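PDB 3L5O: PF04016 domain protein from Desulfitobacterium hafniense, which is of unknown function but joins enolase-like and Rossmann-like folds that form an unusual active site, possibly with a role in heavy-metal chelation. Local coordinates for residues Y24-N29 with A225-E230; F132-N137 with K265-K270; D162-E167 with E181-E186; R204-S209 with R213-V218. One frame throughout, in Å; residues are numbered along the deposited sequence.

Contact 1: residues Y24-N29 with A225-E230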
loop_
_atom_site.group_PDB
_atom_site.type_symbol
_atom_site.label_atom_id
_atom_site.label_comp_id
_atom_site.label_asym_id
_atom_site.label_seq_id
_atom_site.Cartn_x
_atom_site.Cartn_y
_atom_site.Cartn_z
ATOM N N TYR A 24 9.782 5.687 6.013
ATOM C CA TYR A 24 10.295 4.329 5.743
ATOM C C TYR A 24 11.005 3.750 6.956
ATOM O O TYR A 24 10.748 2.606 7.320
ATOM C CB TYR A 24 11.265 4.306 4.525
ATOM C CG TYR A 24 10.571 4.613 3.217
ATOM C CD1 TYR A 24 10.415 5.924 2.782
ATOM C CD2 TYR A 24 10.001 3.598 2.458
ATOM C CE1 TYR A 24 9.729 6.216 1.609
ATOM C CE2 TYR A 24 9.325 3.893 1.266
ATOM C CZ TYR A 24 9.189 5.202 0.853
ATOM O OH TYR A 24 8.495 5.516 -0.310
ATOM N N ASP A 25 11.895 4.538 7.561
ATOM C CA ASP A 25 12.613 4.156 8.788
ATOM C C ASP A 25 11.623 3.853 9.946
ATOM O O ASP A 25 11.793 2.911 10.672
ATOM C CB ASP A 25 13.539 5.296 9.220
ATOM C CG ASP A 25 14.689 5.572 8.238
ATOM O OD1 ASP A 25 15.152 4.622 7.540
ATOM O OD2 ASP A 25 15.216 6.730 8.178
ATOM N N ALA A 26 10.579 4.655 10.092
ATOM C CA ALA A 26 9.515 4.414 11.092
ATOM C C ALA A 26 8.870 3.026 10.915
ATOM O O ALA A 26 8.662 2.313 11.885
ATOM C CB ALA A 26 8.432 5.505 10.980
HETATM N N MSE A 27 8.550 2.656 9.680
HETATM C CA MSE A 27 7.948 1.347 9.386
HETATM C C MSE A 27 8.909 0.218 9.679
HETATM O O MSE A 27 8.554 -0.766 10.328
HETATM C CB MSE A 27 7.520 1.240 7.927
HETATM C CG MSE A 27 6.376 2.108 7.552
HETATM SE SE MSE A 27 5.794 1.752 5.702
HETATM C CE MSE A 27 7.088 2.356 4.694
ATOM N N ILE A 28 10.148 0.372 9.221
ATOM C CA ILE A 28 11.151 -0.700 9.357
ATOM C C ILE A 28 11.494 -0.912 10.829
ATOM O O ILE A 28 11.576 -2.047 11.313
ATOM C CB ILE A 28 12.442 -0.360 8.535
ATOM C CG1 ILE A 28 12.150 -0.345 7.026
ATOM C CG2 ILE A 28 13.539 -1.387 8.821
ATOM C CD1 ILE A 28 13.240 0.354 6.207
ATOM N N ASN A 29 11.691 0.187 11.549
ATOM C CA ASN A 29 12.198 0.109 12.919
ATOM C C ASN A 29 11.164 -0.410 13.886
ATOM O O ASN A 29 11.510 -0.776 14.999
ATOM C CB ASN A 29 12.745 1.468 13.378
ATOM C CG ASN A 29 14.011 1.817 12.680
ATOM O OD1 ASN A 29 14.787 0.916 12.375
ATOM N ND2 ASN A 29 14.259 3.124 12.425
ATOM N N ALA A 225 -0.159 0.178 9.946
ATOM C CA ALA A 225 0.885 0.598 10.856
ATOM C C ALA A 225 0.515 1.987 11.380
ATOM O O ALA A 225 0.800 3.009 10.722
ATOM C CB ALA A 225 2.192 0.666 10.111
ATOM N N PRO A 226 -0.148 2.029 12.535
ATOM C CA PRO A 226 -0.578 3.297 13.140
ATOM C C PRO A 226 0.531 4.326 13.296
ATOM O O PRO A 226 0.212 5.492 13.416
ATOM C CB PRO A 226 -1.100 2.880 14.511
ATOM C CG PRO A 226 -1.472 1.446 14.378
ATOM C CD PRO A 226 -0.563 0.862 13.333
ATOM N N VAL A 227 1.798 3.917 13.308
ATOM C CA VAL A 227 2.909 4.864 13.332
ATOM C C VAL A 227 2.834 5.831 12.135
ATOM O O VAL A 227 3.205 7.003 12.230
ATOM C CB VAL A 227 4.294 4.125 13.399
ATOM C CG1 VAL A 227 4.669 3.515 12.055
ATOM C CG2 VAL A 227 5.395 5.049 13.902
ATOM N N LEU A 228 2.295 5.360 11.022
ATOM C CA LEU A 228 2.056 6.224 9.860
ATOM C C LEU A 228 1.167 7.457 10.148
ATOM O O LEU A 228 1.293 8.474 9.475
ATOM C CB LEU A 228 1.513 5.390 8.684
ATOM C CG LEU A 228 2.458 4.266 8.199
ATOM C CD1 LEU A 228 1.812 3.332 7.202
ATOM C CD2 LEU A 228 3.761 4.814 7.623
ATOM N N PHE A 229 0.313 7.392 11.171
ATOM C CA PHE A 229 -0.545 8.518 11.532
ATOM C C PHE A 229 0.248 9.658 12.169
ATOM O O PHE A 229 -0.241 10.774 12.304
ATOM C CB PHE A 229 -1.646 8.075 12.504
ATOM C CG PHE A 229 -2.572 7.008 11.966
ATOM C CD1 PHE A 229 -3.029 7.038 10.651
ATOM C CD2 PHE A 229 -3.020 5.991 12.805
ATOM C CE1 PHE A 229 -3.880 6.056 10.173
ATOM C CE2 PHE A 229 -3.889 5.019 12.334
ATOM C CZ PHE A 229 -4.315 5.055 11.022
ATOM N N GLU A 230 1.473 9.341 12.570
ATOM C CA GLU A 230 2.444 10.298 13.091
ATOM C C GLU A 230 3.326 10.842 11.961
ATOM O O GLU A 230 4.158 11.716 12.185
ATOM C CB GLU A 230 3.279 9.617 14.198
ATOM C CG GLU A 230 2.421 8.916 15.270
ATOM C CD GLU A 230 3.219 7.984 16.204
ATOM O OE1 GLU A 230 4.470 8.092 16.269
ATOM O OE2 GLU A 230 2.600 7.125 16.885
#

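Contact 2: residues F132-N137 with K265-K270. With EDO (1,2-ethanediol), chain G.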
loop_
_atom_site.group_PDB
_atom_site.type_symbol
_atom_site.label_atom_id
_atom_site.label_comp_id
_atom_site.label_asym_id
_atom_site.label_seq_id
_atom_site.Cartn_x
_atom_site.Cartn_y
_atom_site.Cartn_z
ATOM N N PHE A 132 -13.435 4.415 -0.670
ATOM C CA PHE A 132 -14.041 5.370 -1.603
ATOM C C PHE A 132 -15.542 5.413 -1.338
ATOM O O PHE A 132 -16.128 6.488 -1.231
ATOM C CB PHE A 132 -13.717 5.001 -3.056
ATOM C CG PHE A 132 -12.234 5.022 -3.375
ATOM C CD1 PHE A 132 -11.516 6.208 -3.325
ATOM C CD2 PHE A 132 -11.552 3.848 -3.701
ATOM C CE1 PHE A 132 -10.133 6.226 -3.597
ATOM C CE2 PHE A 132 -10.191 3.860 -3.981
ATOM C CZ PHE A 132 -9.483 5.050 -3.944
ATOM N N ILE A 133 -16.136 4.236 -1.165
ATOM C CA ILE A 133 -17.543 4.111 -0.784
ATOM C C ILE A 133 -17.820 4.660 0.600
ATOM O O ILE A 133 -18.796 5.380 0.795
ATOM C CB ILE A 133 -17.996 2.649 -0.891
ATOM C CG1 ILE A 133 -18.194 2.286 -2.365
ATOM C CG2 ILE A 133 -19.315 2.406 -0.129
ATOM C CD1 ILE A 133 -17.961 0.831 -2.645
HETATM N N MSE A 134 -16.973 4.325 1.556
HETATM C CA MSE A 134 -17.079 4.872 2.905
HETATM C C MSE A 134 -17.194 6.390 2.955
HETATM O O MSE A 134 -17.855 6.922 3.835
HETATM C CB MSE A 134 -15.828 4.542 3.706
HETATM C CG MSE A 134 -15.748 3.168 4.308
HETATM SE SE MSE A 134 -14.012 3.116 5.260
HETATM C CE MSE A 134 -14.724 3.227 7.135
ATOM N N SER A 135 -16.500 7.089 2.054
ATOM C CA SER A 135 -16.370 8.545 2.151
ATOM C C SER A 135 -17.157 9.328 1.094
ATOM O O SER A 135 -16.880 10.499 0.867
ATOM C CB SER A 135 -14.886 8.948 2.149
ATOM O OG SER A 135 -14.173 8.335 1.094
ATOM N N GLN A 136 -18.166 8.706 0.490
ATOM C CA GLN A 136 -18.989 9.377 -0.521
ATOM C C GLN A 136 -19.715 10.585 0.041
ATOM O O GLN A 136 -19.718 11.650 -0.569
ATOM C CB GLN A 136 -20.056 8.447 -1.067
ATOM C CG GLN A 136 -19.546 7.264 -1.836
ATOM C CD GLN A 136 -20.687 6.332 -2.175
ATOM O OE1 GLN A 136 -20.901 5.313 -1.506
ATOM N NE2 GLN A 136 -21.461 6.709 -3.173
ATOM N N ASN A 137 -20.364 10.404 1.187
ATOM C CA ASN A 137 -21.038 11.516 1.857
ATOM C C ASN A 137 -20.086 12.659 2.217
ATOM O O ASN A 137 -20.368 13.825 1.960
ATOM C CB ASN A 137 -21.774 11.015 3.102
ATOM C CG ASN A 137 -23.073 10.323 2.755
ATOM O OD1 ASN A 137 -23.982 10.941 2.204
ATOM N ND2 ASN A 137 -23.163 9.035 3.063
ATOM N N LYS A 265 -10.880 -6.565 3.039
ATOM C CA LYS A 265 -10.428 -5.186 3.144
ATOM C C LYS A 265 -10.560 -4.712 4.594
ATOM O O LYS A 265 -11.512 -5.079 5.284
ATOM C CB LYS A 265 -11.255 -4.265 2.235
ATOM C CG LYS A 265 -11.132 -4.573 0.730
ATOM C CD LYS A 265 -11.987 -3.649 -0.113
ATOM C CE LYS A 265 -11.602 -3.724 -1.585
ATOM N NZ LYS A 265 -12.486 -2.925 -2.477
ATOM N N VAL A 266 -9.612 -3.890 5.038
ATOM C CA VAL A 266 -9.634 -3.311 6.375
ATOM C C VAL A 266 -9.122 -1.856 6.360
ATOM O O VAL A 266 -8.151 -1.526 5.683
ATOM C CB VAL A 266 -8.780 -4.146 7.374
ATOM C CG1 VAL A 266 -9.181 -5.610 7.371
ATOM C CG2 VAL A 266 -7.335 -4.051 7.045
ATOM N N THR A 267 -9.753 -1.008 7.153
ATOM C CA THR A 267 -9.425 0.412 7.204
ATOM C C THR A 267 -9.174 0.844 8.653
ATOM O O THR A 267 -9.978 0.532 9.531
ATOM C CB THR A 267 -10.594 1.219 6.593
ATOM O OG1 THR A 267 -10.672 0.976 5.180
ATOM C CG2 THR A 267 -10.364 2.724 6.718
ATOM N N ILE A 268 -8.055 1.514 8.925
ATOM C CA ILE A 268 -7.892 2.191 10.211
ATOM C C ILE A 268 -7.777 3.693 10.022
ATOM O O ILE A 268 -7.163 4.164 9.067
ATOM C CB ILE A 268 -6.718 1.624 11.061
ATOM C CG1 ILE A 268 -5.463 1.369 10.226
ATOM C CG2 ILE A 268 -7.143 0.330 11.716
ATOM C CD1 ILE A 268 -4.297 0.843 11.059
ATOM N N LYS A 269 -8.437 4.430 10.907
ATOM C CA LYS A 269 -8.350 5.876 10.946
ATOM C C LYS A 269 -7.547 6.353 12.154
ATOM O O LYS A 269 -7.525 5.713 13.209
ATOM C CB LYS A 269 -9.743 6.497 11.008
ATOM C CG LYS A 269 -10.634 6.245 9.792
ATOM C CD LYS A 269 -11.912 7.076 9.922
ATOM C CE LYS A 269 -12.864 6.912 8.740
ATOM N NZ LYS A 269 -13.484 5.562 8.696
ATOM N N LYS A 270 -6.905 7.502 11.985
ATOM C CA LYS A 270 -6.170 8.164 13.056
ATOM C C LYS A 270 -7.146 8.644 14.139
ATOM O O LYS A 270 -8.235 9.165 13.855
ATOM C CB LYS A 270 -5.383 9.338 12.477
ATOM C CG LYS A 270 -4.714 10.211 13.483
ATOM C CD LYS A 270 -3.903 11.284 12.805
ATOM C CE LYS A 270 -3.242 12.175 13.839
ATOM N NZ LYS A 270 -1.923 12.683 13.384
ATOM O OXT LYS A 270 -6.894 8.528 15.342
HETATM C C1 EDO G . -10.380 0.354 -2.612
HETATM O O1 EDO G . -11.373 -0.403 -1.952
HETATM C C2 EDO G . -9.546 -0.547 -3.493
HETATM O O2 EDO G . -9.897 -0.325 -4.845
#

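Contact 3: residues D162-E167 with E181-E186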
loop_
_atom_site.group_PDB
_atom_site.type_symbol
_atom_site.label_atom_id
_atom_site.label_comp_id
_atom_site.label_asym_id
_atom_site.label_seq_id
_atom_site.Cartn_x
_atom_site.Cartn_y
_atom_site.Cartn_z
ATOM N N ASP A 162 -15.573 17.177 -7.095
ATOM C CA ASP A 162 -14.598 17.693 -8.045
ATOM C C ASP A 162 -13.360 16.766 -7.965
ATOM O O ASP A 162 -12.477 16.933 -7.127
ATOM C CB ASP A 162 -14.277 19.148 -7.681
ATOM C CG ASP A 162 -13.228 19.792 -8.584
ATOM O OD1 ASP A 162 -12.743 19.142 -9.538
ATOM O OD2 ASP A 162 -12.826 20.972 -8.380
ATOM N N LEU A 163 -13.332 15.791 -8.857
ATOM C CA LEU A 163 -12.341 14.712 -8.831
ATOM C C LEU A 163 -11.215 14.948 -9.815
ATOM O O LEU A 163 -11.471 15.254 -10.991
ATOM C CB LEU A 163 -13.016 13.378 -9.178
ATOM C CG LEU A 163 -12.128 12.119 -9.251
ATOM C CD1 LEU A 163 -11.543 11.764 -7.921
ATOM C CD2 LEU A 163 -12.943 10.984 -9.850
ATOM N N SER A 164 -9.980 14.785 -9.329
ATOM C CA SER A 164 -8.793 14.639 -10.187
ATOM C C SER A 164 -8.047 13.341 -9.907
ATOM O O SER A 164 -7.672 13.080 -8.752
ATOM C CB SER A 164 -7.827 15.778 -9.975
ATOM O OG SER A 164 -8.432 17.022 -10.197
ATOM N N ILE A 165 -7.823 12.560 -10.968
ATOM C CA ILE A 165 -7.070 11.302 -10.933
ATOM C C ILE A 165 -5.729 11.562 -11.584
ATOM O O ILE A 165 -5.680 12.172 -12.646
ATOM C CB ILE A 165 -7.815 10.147 -11.630
ATOM C CG1 ILE A 165 -9.121 9.838 -10.872
ATOM C CG2 ILE A 165 -6.925 8.837 -11.649
ATOM C CD1 ILE A 165 -10.091 9.034 -11.635
ATOM N N LEU A 166 -4.663 11.173 -10.889
ATOM C CA LEU A 166 -3.258 11.346 -11.301
ATOM C C LEU A 166 -2.645 9.984 -11.372
ATOM O O LEU A 166 -2.781 9.213 -10.431
ATOM C CB LEU A 166 -2.505 12.175 -10.275
ATOM C CG LEU A 166 -2.913 13.637 -10.080
ATOM C CD1 LEU A 166 -3.955 13.815 -8.969
ATOM C CD2 LEU A 166 -1.725 14.428 -9.744
ATOM N N GLU A 167 -1.997 9.662 -12.495
ATOM C CA GLU A 167 -1.309 8.371 -12.687
ATOM C C GLU A 167 0.013 8.554 -13.439
ATOM O O GLU A 167 0.188 9.509 -14.184
ATOM C CB GLU A 167 -2.189 7.433 -13.515
ATOM C CG GLU A 167 -3.554 7.107 -12.909
ATOM C CD GLU A 167 -4.528 6.532 -13.930
ATOM O OE1 GLU A 167 -4.654 7.113 -15.009
ATOM O OE2 GLU A 167 -5.183 5.508 -13.646
ATOM N N GLU A 181 1.991 18.442 -8.137
ATOM C CA GLU A 181 2.499 19.704 -7.624
ATOM C C GLU A 181 1.481 20.846 -7.747
ATOM O O GLU A 181 1.478 21.787 -6.936
ATOM C CB GLU A 181 3.797 20.101 -8.345
ATOM C CG GLU A 181 4.994 19.200 -8.075
ATOM C CD GLU A 181 5.638 19.439 -6.721
ATOM O OE1 GLU A 181 5.473 20.549 -6.162
ATOM O OE2 GLU A 181 6.299 18.520 -6.211
ATOM N N PHE A 182 0.653 20.752 -8.778
ATOM C CA PHE A 182 -0.308 21.767 -9.133
ATOM C C PHE A 182 -1.666 21.484 -8.487
ATOM O O PHE A 182 -2.365 22.388 -8.122
ATOM C CB PHE A 182 -0.451 21.865 -10.664
ATOM C CG PHE A 182 0.805 22.324 -11.369
ATOM C CD1 PHE A 182 1.853 21.458 -11.583
ATOM C CD2 PHE A 182 0.949 23.636 -11.774
ATOM C CE1 PHE A 182 3.021 21.889 -12.219
ATOM C CE2 PHE A 182 2.101 24.060 -12.419
ATOM C CZ PHE A 182 3.133 23.175 -12.642
ATOM N N ILE A 183 -2.030 20.221 -8.330
ATOM C CA ILE A 183 -3.395 19.858 -7.975
ATOM C C ILE A 183 -3.558 19.520 -6.509
ATOM O O ILE A 183 -4.544 19.951 -5.895
ATOM C CB ILE A 183 -3.880 18.632 -8.807
ATOM C CG1 ILE A 183 -4.061 19.042 -10.258
ATOM C CG2 ILE A 183 -5.204 18.077 -8.243
ATOM C CD1 ILE A 183 -4.508 17.952 -11.103
ATOM N N LEU A 184 -2.647 18.708 -5.950
ATOM C CA LEU A 184 -2.857 18.204 -4.598
ATOM C C LEU A 184 -2.960 19.272 -3.511
ATOM O O LEU A 184 -3.701 19.035 -2.561
ATOM C CB LEU A 184 -1.829 17.135 -4.201
ATOM C CG LEU A 184 -1.891 15.843 -5.051
ATOM C CD1 LEU A 184 -0.891 14.803 -4.553
ATOM C CD2 LEU A 184 -3.287 15.256 -5.093
ATOM N N PRO A 185 -2.180 20.364 -3.563
ATOM C CA PRO A 185 -2.331 21.446 -2.573
ATOM C C PRO A 185 -3.707 22.113 -2.526
ATOM O O PRO A 185 -4.033 22.704 -1.492
ATOM C CB PRO A 185 -1.205 22.424 -2.949
ATOM C CG PRO A 185 -0.166 21.554 -3.583
ATOM C CD PRO A 185 -1.023 20.621 -4.442
ATOM N N GLU A 186 -4.507 21.988 -3.590
ATOM C CA GLU A 186 -5.884 22.500 -3.615
ATOM C C GLU A 186 -6.925 21.510 -3.070
ATOM O O GLU A 186 -8.099 21.862 -2.952
ATOM C CB GLU A 186 -6.305 22.854 -5.048
ATOM C CG GLU A 186 -5.348 23.737 -5.824
ATOM C CD GLU A 186 -4.790 24.859 -4.973
ATOM O OE1 GLU A 186 -5.479 25.891 -4.779
ATOM O OE2 GLU A 186 -3.659 24.691 -4.469
#

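Contact 4: residues R204-S209 with R213-V218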
loop_
_atom_site.group_PDB
_atom_site.type_symbol
_atom_site.label_atom_id
_atom_site.label_comp_id
_atom_site.label_asym_id
_atom_site.label_seq_id
_atom_site.Cartn_x
_atom_site.Cartn_y
_atom_site.Cartn_z
ATOM N N ARG A 204 6.827 13.149 -0.962
ATOM C CA ARG A 204 6.506 14.439 -1.575
ATOM C C ARG A 204 4.981 14.599 -1.683
ATOM O O ARG A 204 4.433 15.657 -1.411
ATOM C CB ARG A 204 7.169 14.605 -2.944
ATOM C CG ARG A 204 6.817 15.955 -3.608
ATOM C CD ARG A 204 7.147 17.142 -2.712
ATOM N NE ARG A 204 6.832 18.404 -3.361
ATOM C CZ ARG A 204 6.896 19.598 -2.761
ATOM N NH1 ARG A 204 7.245 19.689 -1.499
ATOM N NH2 ARG A 204 6.562 20.689 -3.428
ATOM N N LEU A 205 4.296 13.517 -2.037
ATOM C CA LEU A 205 2.849 13.540 -2.119
ATOM C C LEU A 205 2.217 13.930 -0.801
ATOM O O LEU A 205 1.265 14.701 -0.777
ATOM C CB LEU A 205 2.298 12.182 -2.553
ATOM C CG LEU A 205 2.624 11.769 -3.985
ATOM C CD1 LEU A 205 2.096 10.380 -4.271
ATOM C CD2 LEU A 205 2.113 12.752 -5.040
ATOM N N LEU A 206 2.730 13.365 0.278
ATOM C CA LEU A 206 2.293 13.745 1.633
ATOM C C LEU A 206 2.486 15.220 1.940
ATOM O O LEU A 206 1.594 15.843 2.516
ATOM C CB LEU A 206 2.976 12.866 2.697
ATOM C CG LEU A 206 2.570 11.371 2.643
ATOM C CD1 LEU A 206 3.200 10.593 3.784
ATOM C CD2 LEU A 206 1.057 11.229 2.655
ATOM N N GLU A 207 3.634 15.782 1.576
ATOM C CA GLU A 207 3.889 17.215 1.776
ATOM C C GLU A 207 2.959 18.083 0.925
ATOM O O GLU A 207 2.424 19.081 1.401
ATOM C CB GLU A 207 5.355 17.542 1.492
ATOM C CG GLU A 207 5.725 19.016 1.648
ATOM C CD GLU A 207 5.887 19.493 3.100
ATOM O OE1 GLU A 207 5.591 18.722 4.042
ATOM O OE2 GLU A 207 6.319 20.652 3.292
ATOM N N LEU A 208 2.723 17.695 -0.324
ATOM C CA LEU A 208 1.803 18.428 -1.163
ATOM C C LEU A 208 0.375 18.424 -0.614
ATOM O O LEU A 208 -0.367 19.384 -0.810
ATOM C CB LEU A 208 1.796 17.825 -2.577
ATOM C CG LEU A 208 3.081 18.041 -3.347
ATOM C CD1 LEU A 208 3.075 17.199 -4.603
ATOM C CD2 LEU A 208 3.225 19.496 -3.646
ATOM N N SER A 209 -0.002 17.331 0.038
ATOM C CA SER A 209 -1.372 17.121 0.500
ATOM C C SER A 209 -1.587 17.515 1.968
ATOM O O SER A 209 -2.666 17.318 2.504
ATOM C CB SER A 209 -1.731 15.637 0.322
ATOM O OG SER A 209 -1.446 15.184 -1.003
ATOM N N ARG A 213 -8.127 17.902 4.554
ATOM C CA ARG A 213 -8.779 17.436 5.785
ATOM C C ARG A 213 -8.372 15.978 6.090
ATOM O O ARG A 213 -8.250 15.580 7.241
ATOM C CB ARG A 213 -10.317 17.532 5.705
ATOM C CG ARG A 213 -10.898 18.823 5.112
ATOM C CD ARG A 213 -12.419 19.001 5.346
ATOM N NE ARG A 213 -13.049 20.016 4.486
ATOM N N ARG A 214 -8.176 15.180 5.051
ATOM C CA ARG A 214 -7.742 13.811 5.222
ATOM C C ARG A 214 -6.977 13.257 4.028
ATOM O O ARG A 214 -7.392 13.462 2.865
ATOM C CB ARG A 214 -8.946 12.928 5.477
ATOM C CG ARG A 214 -8.570 11.488 5.797
ATOM C CD ARG A 214 -9.730 10.564 5.687
ATOM N NE ARG A 214 -10.700 10.896 6.714
ATOM C CZ ARG A 214 -12.009 10.697 6.615
ATOM N NH1 ARG A 214 -12.547 10.152 5.518
ATOM N NH2 ARG A 214 -12.792 11.052 7.632
ATOM N N ILE A 215 -5.909 12.505 4.342
ATOM C CA ILE A 215 -5.099 11.753 3.381
ATOM C C ILE A 215 -5.159 10.266 3.750
ATOM O O ILE A 215 -4.907 9.894 4.909
ATOM C CB ILE A 215 -3.619 12.219 3.381
ATOM C CG1 ILE A 215 -3.493 13.730 3.232
ATOM C CG2 ILE A 215 -2.829 11.479 2.228
ATOM C CD1 ILE A 215 -2.148 14.256 3.709
ATOM N N THR A 216 -5.494 9.438 2.763
ATOM C CA THR A 216 -5.662 7.994 2.911
ATOM C C THR A 216 -4.704 7.278 1.992
ATOM O O THR A 216 -4.593 7.662 0.831
ATOM C CB THR A 216 -7.100 7.608 2.510
ATOM O OG1 THR A 216 -8.047 8.310 3.326
ATOM C CG2 THR A 216 -7.403 6.138 2.759
ATOM N N LEU A 217 -3.996 6.272 2.513
ATOM C CA LEU A 217 -3.176 5.326 1.723
ATOM C C LEU A 217 -3.995 4.094 1.482
ATOM O O LEU A 217 -4.608 3.592 2.411
ATOM C CB LEU A 217 -1.898 4.968 2.462
ATOM C CG LEU A 217 -0.768 4.351 1.641
ATOM C CD1 LEU A 217 -0.135 5.370 0.752
ATOM C CD2 LEU A 217 0.281 3.784 2.635
ATOM N N VAL A 218 -4.089 3.653 0.223
ATOM C CA VAL A 218 -5.062 2.638 -0.175
ATOM C C VAL A 218 -4.432 1.565 -1.028
ATOM O O VAL A 218 -3.651 1.848 -1.940
ATOM C CB VAL A 218 -6.229 3.240 -1.078
ATOM C CG1 VAL A 218 -7.275 2.171 -1.417
ATOM C CG2 VAL A 218 -6.881 4.402 -0.430
#

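Contact 1: residues Y24-N29 with A225-E230
Met27, a selenomethionine, and Leu228 make the tight half of this contact. The CG methylene of Met27 lies 3.8 Å from the CD2 methyl of Leu228, and the same methyl is 4.1 Å from the SE atom, so one leucine branch rests against two successive atoms of the long chain. The two side chains cross at a slant. Met27 bends at its third torsion (chi3 -69°), which turns the CE methyl away from the line of the chain. Both residues are buried, and the long, unbranched, flexible chain of a methionine can lie against several neighbours at once: Met27 also touches Ile101 of helix 91-105 and Pro223, while Leu228 reaches back to Leu236 of strand 235-241.

The other half is looser and partly open to solvent. Here Ala26 CB approaches Val227 CG2 no closer than 4.2 Å, and the carbonyl O of Ala26 is at the same 4.2 Å from Val227 CG1. With CG1 between the backbone N and the carbonyl carbon (chi1 75°) and CG2 anti to that N, Val227 turns both methyls toward the helix. Alanine is small enough to let the backbones come together, with the CA atoms of Ala26 and Val227 7.0 Å apart. No hydrogen bond joins the segments; helical and 3-10 bonds occupy much of the main chain, and Met27 O accepts one from Tyr105 OH. The result is apolar packing of an N-terminal helix on the connection between parallel strands 214-218 and 235-241 of a Rossmann-like sheet.

Contact 2: residues F132-N137 with K265-K270
Met134, a selenomethionine, stretches toward Thr267 because its CG stands anti to the carbonyl carbon (chi1 -81°) and its second torsion is fully extended, carrying SE out from a weakly bonded turn of helix before the chain bends at chi3 (106°). Thr267 answers with CG2 anti to its own backbone N, and the two side chains meet tip to tip, SE lying 3.9 Å from CG2 and 4.0 Å from OG1. The selenium thus meets both the methyl and the hydroxyl of the threonine, whose OG1 is hydrogen-bonded to Ser237 OG on the adjoining strand. Strand 263-269, which carries Thr267, is the outermost and antiparallel member of the Rossmann-like mixed sheet, and helix 131-134 approaches one of its faces across the surface.

Lys269 also reaches toward Met134, but the 3.1 Å between its NZ and Met134 CE is too short for comfortable packing, and the placement of these exposed ends is doubtful. At the start of the strand segment, the extended chain of Lys265 delivers NZ to O1 of a 1,2-ethanediol, probably from the crystallisation liquor, in a hydrogen bond of 2.8 Å. Carbon C1 of that diol lies obliquely to the Phe132 ring, 3.8 Å from CE2. Lys265 additionally makes a cation-pi contact with Tyr260.

Contact 3: residues D162-E167 with E181-E186
Ile183 O accepts a hydrogen bond from the amide N of Glu186 at 3.1 Å, tightening the chain into the 3-10 turn that follows helix 180-183, while the Ile183 side chain settles on Ser164 of the strand. Both ends of the branched isoleucine take part. CG2 lies 3.9 Å from Ser164 CB and equally far from its OG, and CD1 stands 4.1 Å from the same CB. CG1 is anti to the carbonyl carbon (chi1 -70°), which leaves CG2 anti to the backbone N, and the two branches spread over the small serine. A residue of that size lets the bulky isoleucine come down close to the strand.

Two residues along the strand and one along the helical chain, the methyls Leu166 CD1 and Leu184 CD2 approach to 4.2 Å. Ser164 and Leu166 face the helix end and the 3-10 turn from alternate strand positions, and their backbone belongs to the parallel part of the mixed sheet, where Ser164 pairs with Val144 and Val146. Leu184 continues inward to Leu205 of helix 202-208, and Tyr175 flanks both Ser164 and Ile183. With no hydrogen bond or salt bridge between the segments, strand and helix are held by dispersion forces and complementary shape; directional bonds go elsewhere, to strand 143-147, within the turn, and from Glu181 to Arg204.

Contact 4: residues R204-S209 with R213-V218
Leu206 and Ser209 are the two residues of 204-209 that meet Ile215 of the strand. Taken in order, Leu205 comes before them and contributes through its backbone: its carbonyl O accepts the hydroxyl of Ser209, OG to O 2.8 Å, with the donor tilted 29° out of the carbonyl plane. Next, Leu206 brings its CD2 methyl to 3.9 Å from Ile215 CG2. Leucine suits this place because its branched tip can reach across to a strand that its CB does not face.

Ser209 ends the helical turn, and its short side chain allows the closest backbone approach, 7.1 Å between its CA and that of Ile215. Ile215 CD1 is 3.7 Å from Ser209 CB and lies 3.3 Å from Ser209 O, a close van der Waals contact. With CG1 anti to the carbonyl carbon (chi1 -51°) and CG2 anti to the backbone N, the isoleucine sends its CG1-CD1 arm to the serine and CG2 to the leucine. The buried Ser209 hydroxyl is satisfied by its bond to Leu205 O, which probably offsets the cost of burial. Around this core, Leu205 leans on Ile192 of strand 189-193 and Ser209 on Val190, so helix 202-208 covers the sheet, following helix 195-199 in the beta-alpha-beta crossover from strand 189-193 to parallel strand 214-218, beside helix 180-183.

From the N terminus, helix 22-29 opens the longest excursion, which contact 1 closes at 225-230. Before that closure, 132-137 begins contact 2, whose partner is the C-terminal strand, so contacts 1 and 2 cross along the chain. Contacts 3 and 4 are short, local closures lying one after the other within both of those larger loops. Contact 3 pins a helix to strand 162-167 and contact 4 does so for strand 214-218; the Glu181-Arg204 salt bridge ties their helices together. Contact 2 packs lightly on contact 4 through Phe132 and Val218, while Phe229 O and Lys270 NZ, probably hydrogen-bonded, link contacts 1 and 2.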